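Tryptophan decarboxylase 1 (Oryza sativa subsp. japonica, PDB 6KHO) catalyses the pyridoxal-phosphate-dependent decarboxylation of L-tryptophan to tryptamine, and of 5-hydroxy-L-tryptophan to serotonin, on the plant route to serotonin and melatonin. Local coordinates at the interface of chains A and B. Residues are numbered along the deposited sequence; one frame, centred on the assembly and turned at random. Chains: chain A/B, Tryptophan decarboxylase 1.

Contact 1: the interface of chains A and B. Residues chain A 33, 75, 77, 80; chain B 110-111, 395-396.
This helix-and-loop patch of the two-fold interface joins the subunits of the group II decarboxylase homodimer: A:Tyr33 from helix 27-47, the loop carrying A:Ala75 and the start of helix 77-88 pack on helices 110-122 and 386-420 of chain B. The ring of A:Tyr33 meets chain B with its rim: CD2 lies 3.5 Å from the methyl CB of B:Ala110, and CA of B:Ala111 sits at the edge, in the ring plane. From its own chain, CB of A:Phe77 covers the centre of one face. CE2 of A:Tyr33 lies 3.7 Å from the phenol OH of B:Tyr396, which itself accepts a 3.1 Å hydrogen bond from N of B:Ala111. B:Thr395 supplies the polar part. Its OG1, beside the backbone N (chi1 -55°), makes a 2.8 Å hydrogen bond to OG1 of A:Thr80 and lies at the in-plane edge of the A:Phe77 ring. Its carbonyl O accepts a nearly straight bond from N of A:Ala75, 2.8 Å long and 170° at the hydrogen. With an alanine at A:Tyr33, the B:Ala110 methyl and CB of A:Phe77 would probably lose the ring they both pack against, leaving a gap. The patch thus fastens the N-terminal region of one subunit to two helices of the other.

Contact 2: the interface of chains A and B. Residues chain A 333, 396, 400; chain B 22, 74.
Helix 386-420 of chain A, in the pyridoxal-dependent decarboxylase fold, here receives residues of two loops in the N-terminal part of chain B, B:Phe22 and B:Ser74, along the turn from A:Tyr396 to A:Lys400. B:Phe22 lies among side chains of A:Tyr396, A:Lys400 and A:Met333. Its tip CZ points at one face of the A:Tyr396 ring, toward the rim, and lies 3.8 Å from CD1. The planes are 60° apart, an edge-to-face pair. A:Lys400 crosses the phenylalanine at about a right angle and lays its methylene CD over the centre of one face, 3.8 Å from the centroid, a CH-pi contact. The sulfur SD of A:Met333, from a loop outside that helix, reaches the rim at CE2 of B:Phe22, at 4.0 Å. The first torsion of B:Phe22 turns CG anti to the backbone N (chi1 169°), which directs the ring toward the helix. Beyond the ring, the A:Lys400 chain bends at its last torsion (chi4 64°) and brings the ammonium NZ to the hydroxyl OG of B:Ser74, 2.9 Å away, in a weak hydrogen bond. CB of the same serine packs 3.3 Å from the backbone O of A:Tyr396. One lysine therefore serves both loop residues, its aliphatic part covering the aromatic ring and its amine meeting the hydroxyl. The site holds two N-terminal loops of one subunit against the long helix of the other, mainly by apolar packing, and so contributes to the homodimer.

Contact 3: the interface of chains A and B. Residues chain A 116, 120, 335-336, 383; chain B 116, 120, 123, 383.
Helix 110-122 of each chain faces its two-fold partner here, flanked by the loops that carry A:Cys335, A:Leu336 and A:Arg383 from chain A and B:Asn123 and B:Arg383 from chain B, in the homodimer core of a group II, pyridoxal-phosphate-dependent decarboxylase. B:Arg383 bridges the chains: NH1 gives a 2.8 Å hydrogen bond to the backbone O of A:Leu336, which lies at the edge of the guanidinium, in its plane. The same nitrogen forms a longer salt bridge, 3.6 Å, to the carboxylate OD2 of A:Asp116, the two planes turned 70° apart. On its own side B:Arg383 takes B:Ser120 OG end-on, with NH1 at 2.8 Å and NH2 at 3.0 Å, both in plane. That hydroxyl donates to the backbone O of B:Asp116, 3.0 Å away, which positions it; the two-nitrogen grip probably limits rotation of the guanidinium. A bend at chi3 (65°) turns the arginine's end toward the serine. Alongside, the amide OD1 of B:Asn123 accepts from N of A:Leu336, 3.1 Å away, in the carbonyl plane and on a lone pair. The thiol SG of A:Cys335 packs 3.9 Å from CB of B:Ser120. A:Arg383 also grips A:Ser120 OG with NH1, 3.0 Å away, and NH2, but the oxygen is tilted from the guanidinium plane.

Contact 1: the interface of chains A and B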
loop_
_atom_site.group_PDB
_atom_site.type_symbol
_atom_site.label_atom_id
_atom_site.label_comp_id
_atom_site.label_asym_id
_atom_site.label_seq_id
_atom_site.Cartn_x
_atom_site.Cartn_y
_atom_site.Cartn_z
ATOM N N TYR A 33 12.208 -21.590 -9.376
ATOM C CA TYR A 33 12.358 -20.562 -8.341
ATOM C C TYR A 33 11.275 -20.705 -7.283
ATOM O O TYR A 33 11.553 -20.629 -6.077
ATOM C CB TYR A 33 12.288 -19.149 -8.925
ATOM C CG TYR A 33 13.409 -18.654 -9.827
ATOM C CD1 TYR A 33 14.266 -19.524 -10.513
ATOM C CD2 TYR A 33 13.575 -17.292 -10.022
ATOM C CE1 TYR A 33 15.259 -19.025 -11.358
ATOM C CE2 TYR A 33 14.549 -16.788 -10.858
ATOM C CZ TYR A 33 15.385 -17.649 -11.523
ATOM O OH TYR A 33 16.343 -17.098 -12.343
ATOM N N ALA A 75 23.130 -14.380 -11.549
ATOM C CA ALA A 75 23.522 -15.477 -10.677
ATOM C C ALA A 75 22.401 -16.501 -10.621
ATOM O O ALA A 75 21.221 -16.140 -10.746
ATOM C CB ALA A 75 23.842 -14.996 -9.254
ATOM N N PHE A 77 19.526 -18.660 -9.163
ATOM C CA PHE A 77 18.624 -18.325 -8.070
ATOM C C PHE A 77 18.972 -19.093 -6.800
ATOM O O PHE A 77 18.627 -18.649 -5.706
ATOM C CB PHE A 77 17.172 -18.587 -8.482
ATOM C CG PHE A 77 16.161 -18.075 -7.493
ATOM C CD1 PHE A 77 16.002 -16.712 -7.287
ATOM C CD2 PHE A 77 15.363 -18.962 -6.772
ATOM C CE1 PHE A 77 15.065 -16.232 -6.378
ATOM C CE2 PHE A 77 14.422 -18.493 -5.862
ATOM C CZ PHE A 77 14.279 -17.126 -5.657
ATOM N N THR A 80 20.879 -16.610 -4.753
ATOM C CA THR A 80 19.997 -15.663 -4.078
ATOM C C THR A 80 19.388 -16.280 -2.826
ATOM O O THR A 80 19.377 -15.662 -1.758
ATOM C CB THR A 80 18.910 -15.207 -5.046
ATOM O OG1 THR A 80 19.543 -14.704 -6.233
ATOM C CG2 THR A 80 18.040 -14.117 -4.398
ATOM N N ALA B 110 10.207 -14.143 -12.266
ATOM C CA ALA B 110 10.151 -15.241 -11.310
ATOM C C ALA B 110 10.829 -14.866 -9.995
ATOM O O ALA B 110 10.386 -15.288 -8.923
ATOM C CB ALA B 110 10.789 -16.497 -11.913
ATOM N N ALA B 111 11.918 -14.087 -10.054
ATOM C CA ALA B 111 12.605 -13.708 -8.818
ATOM C C ALA B 111 11.732 -12.805 -7.950
ATOM O O ALA B 111 11.730 -12.926 -6.717
ATOM C CB ALA B 111 13.932 -13.016 -9.146
ATOM N N THR B 395 19.581 -11.571 -8.589
ATOM C CA THR B 395 19.490 -12.739 -9.455
ATOM C C THR B 395 19.853 -12.402 -10.898
ATOM O O THR B 395 20.582 -13.160 -11.546
ATOM C CB THR B 395 18.079 -13.332 -9.384
ATOM O OG1 THR B 395 17.741 -13.612 -8.012
ATOM C CG2 THR B 395 17.999 -14.610 -10.209
ATOM N N TYR B 396 19.364 -11.276 -11.423
ATOM C CA TYR B 396 19.531 -10.979 -12.846
ATOM C C TYR B 396 20.697 -10.042 -13.148
ATOM O O TYR B 396 21.331 -10.189 -14.196
ATOM C CB TYR B 396 18.232 -10.383 -13.419
ATOM C CG TYR B 396 17.010 -11.266 -13.201
ATOM C CD1 TYR B 396 17.022 -12.615 -13.547
ATOM C CD2 TYR B 396 15.840 -10.742 -12.659
ATOM C CE1 TYR B 396 15.902 -13.427 -13.343
ATOM C CE2 TYR B 396 14.712 -11.540 -12.455
ATOM C CZ TYR B 396 14.745 -12.869 -12.798
ATOM O OH TYR B 396 13.619 -13.627 -12.570
#

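Contact 2: the interface of chains A and B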
loop_
_atom_site.group_PDB
_atom_site.type_symbol
_atom_site.label_atom_id
_atom_site.label_comp_id
_atom_site.label_asym_id
_atom_site.label_seq_id
_atom_site.Cartn_x
_atom_site.Cartn_y
_atom_site.Cartn_z
ATOM N N MET A 333 -5.745 -14.256 10.077
ATOM C CA MET A 333 -4.980 -15.254 9.309
ATOM C C MET A 333 -4.740 -14.854 7.857
ATOM O O MET A 333 -4.607 -15.719 6.986
ATOM C CB MET A 333 -5.664 -16.621 9.353
ATOM C CG MET A 333 -5.470 -17.334 10.686
ATOM S SD MET A 333 -6.437 -18.844 10.786
ATOM C CE MET A 333 -8.047 -18.163 10.972
ATOM N N TYR A 396 -11.457 -22.144 4.824
ATOM C CA TYR A 396 -11.576 -22.508 6.236
ATOM C C TYR A 396 -13.005 -22.409 6.770
ATOM O O TYR A 396 -13.401 -23.234 7.601
ATOM C CB TYR A 396 -10.645 -21.641 7.082
ATOM C CG TYR A 396 -9.204 -21.755 6.642
ATOM C CD1 TYR A 396 -8.642 -22.998 6.352
ATOM C CD2 TYR A 396 -8.409 -20.626 6.488
ATOM C CE1 TYR A 396 -7.326 -23.114 5.933
ATOM C CE2 TYR A 396 -7.081 -20.729 6.075
ATOM C CZ TYR A 396 -6.554 -21.979 5.807
ATOM O OH TYR A 396 -5.250 -22.080 5.405
ATOM N N LYS A 400 -14.399 -22.416 11.671
ATOM C CA LYS A 400 -12.973 -22.492 11.976
ATOM C C LYS A 400 -12.395 -21.122 12.315
ATOM O O LYS A 400 -11.531 -21.008 13.195
ATOM C CB LYS A 400 -12.209 -23.099 10.796
ATOM C CG LYS A 400 -11.951 -24.598 10.890
ATOM C CD LYS A 400 -10.910 -25.019 9.853
ATOM C CE LYS A 400 -10.738 -26.530 9.776
ATOM N NZ LYS A 400 -11.981 -27.214 9.318
ATOM N N PHE B 22 -6.599 -26.991 15.164
ATOM C CA PHE B 22 -6.513 -26.419 13.824
ATOM C C PHE B 22 -5.233 -25.596 13.724
ATOM O O PHE B 22 -5.056 -24.620 14.457
ATOM C CB PHE B 22 -7.732 -25.557 13.491
ATOM C CG PHE B 22 -7.564 -24.742 12.228
ATOM C CD1 PHE B 22 -7.136 -25.341 11.053
ATOM C CD2 PHE B 22 -7.828 -23.377 12.220
ATOM C CE1 PHE B 22 -6.975 -24.598 9.891
ATOM C CE2 PHE B 22 -7.673 -22.620 11.062
ATOM C CZ PHE B 22 -7.243 -23.234 9.895
ATOM N N SER B 74 -15.481 -25.885 6.445
ATOM C CA SER B 74 -14.300 -25.822 5.601
ATOM C C SER B 74 -14.496 -26.645 4.329
ATOM O O SER B 74 -15.360 -27.520 4.245
ATOM C CB SER B 74 -13.070 -26.322 6.362
ATOM O OG SER B 74 -13.238 -27.672 6.759
#

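Contact 3: the interface of chains A and B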
loop_
_atom_site.group_PDB
_atom_site.type_symbol
_atom_site.label_atom_id
_atom_site.label_comp_id
_atom_site.label_asym_id
_atom_site.label_seq_id
_atom_site.Cartn_x
_atom_site.Cartn_y
_atom_site.Cartn_z
ATOM N N ASP A 116 -2.114 -14.782 -2.031
ATOM C CA ASP A 116 -1.259 -13.654 -2.373
ATOM C C ASP A 116 -0.216 -14.025 -3.413
ATOM O O ASP A 116 0.132 -13.190 -4.254
ATOM C CB ASP A 116 -0.585 -13.070 -1.140
ATOM C CG ASP A 116 -1.094 -11.668 -0.837
ATOM O OD1 ASP A 116 -2.079 -11.237 -1.501
ATOM O OD2 ASP A 116 -0.522 -10.992 0.041
ATOM N N SER A 120 0.189 -12.115 -6.954
ATOM C CA SER A 120 1.477 -11.567 -7.382
ATOM C C SER A 120 1.862 -12.053 -8.768
ATOM O O SER A 120 2.545 -11.339 -9.506
ATOM C CB SER A 120 2.593 -11.970 -6.411
ATOM O OG SER A 120 2.451 -11.343 -5.168
ATOM N N CYS A 335 -2.128 -12.655 5.496
ATOM C CA CYS A 335 -0.832 -11.984 5.568
ATOM C C CYS A 335 -0.948 -10.515 5.139
ATOM O O CYS A 335 -1.837 -10.132 4.369
ATOM C CB CYS A 335 0.201 -12.710 4.688
ATOM S SG CYS A 335 -0.243 -12.853 2.905
ATOM N N LEU A 336 -0.024 -9.688 5.643
ATOM C CA LEU A 336 -0.000 -8.275 5.268
ATOM C C LEU A 336 0.151 -8.122 3.752
ATOM O O LEU A 336 0.754 -8.971 3.089
ATOM C CB LEU A 336 1.152 -7.560 5.986
ATOM C CG LEU A 336 0.958 -7.130 7.451
ATOM C CD1 LEU A 336 1.102 -8.292 8.434
ATOM C CD2 LEU A 336 1.942 -6.015 7.798
ATOM N N ARG A 383 -3.150 -3.804 -6.000
ATOM C CA ARG A 383 -3.075 -5.256 -6.072
ATOM C C ARG A 383 -4.458 -5.884 -5.913
ATOM O O ARG A 383 -5.388 -5.287 -5.373
ATOM C CB ARG A 383 -2.184 -5.822 -4.955
ATOM C CG ARG A 383 -0.697 -5.667 -5.163
ATOM C CD ARG A 383 0.074 -6.252 -3.963
ATOM N NE ARG A 383 -0.300 -7.640 -3.689
ATOM C CZ ARG A 383 0.260 -8.695 -4.259
ATOM N NH1 ARG A 383 1.243 -8.547 -5.154
ATOM N NH2 ARG A 383 -0.160 -9.908 -3.926
ATOM N N ASP B 116 8.323 -12.059 -3.148
ATOM C CA ASP B 116 7.097 -11.652 -2.469
ATOM C C ASP B 116 6.420 -12.821 -1.764
ATOM O O ASP B 116 5.806 -12.631 -0.709
ATOM C CB ASP B 116 6.135 -10.980 -3.440
ATOM C CG ASP B 116 5.931 -9.506 -3.105
ATOM O OD1 ASP B 116 6.646 -8.996 -2.204
ATOM O OD2 ASP B 116 5.058 -8.863 -3.717
ATOM N N SER B 120 5.651 -12.889 2.257
ATOM C CA SER B 120 4.329 -13.211 2.797
ATOM C C SER B 120 4.395 -14.324 3.833
ATOM O O SER B 120 3.585 -14.348 4.768
ATOM C CB SER B 120 3.377 -13.642 1.673
ATOM O OG SER B 120 3.152 -12.570 0.774
ATOM N N ASN B 123 6.180 -12.819 6.893
ATOM C CA ASN B 123 5.094 -11.957 7.373
ATOM C C ASN B 123 5.542 -11.053 8.526
ATOM O O ASN B 123 4.872 -10.940 9.552
ATOM C CB ASN B 123 3.882 -12.802 7.771
ATOM C CG ASN B 123 2.575 -12.018 7.709
ATOM O OD1 ASN B 123 2.385 -11.180 6.832
ATOM N ND2 ASN B 123 1.671 -12.305 8.627
ATOM N N ARG B 383 4.165 -4.399 4.533
ATOM C CA ARG B 383 4.947 -5.560 4.121
ATOM C C ARG B 383 6.429 -5.249 3.988
ATOM O O ARG B 383 6.846 -4.102 3.827
ATOM C CB ARG B 383 4.513 -6.063 2.746
ATOM C CG ARG B 383 3.227 -6.770 2.661
ATOM C CD ARG B 383 2.970 -7.085 1.209
ATOM N NE ARG B 383 3.949 -8.027 0.689
ATOM C CZ ARG B 383 3.802 -9.344 0.736
ATOM N NH1 ARG B 383 2.709 -9.872 1.276
ATOM N NH2 ARG B 383 4.734 -10.136 0.221
#

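Contacts 1 and 2 lie about 34 Å apart between the centres of their C-alpha atoms, with contact 3 about 19 Å from each. Both outer contacts use helix 386-420, with B:Tyr396 in contact 1 and A:Tyr396 in contact 2; by symmetry the twin of contact 1 adjoins contact 2. Helix 110-122 links contact 1 to contact 3, its first turn meeting A:Tyr33 and its later turns the polar centre. Two-fold symmetry repeats every patch with the chains exchanged, so N-terminal elements of each subunit appear to reach over the other on either side of that centre. All three centres lie 24 to 38 Å from active-site A:Tyr359, suggesting a role in assembly.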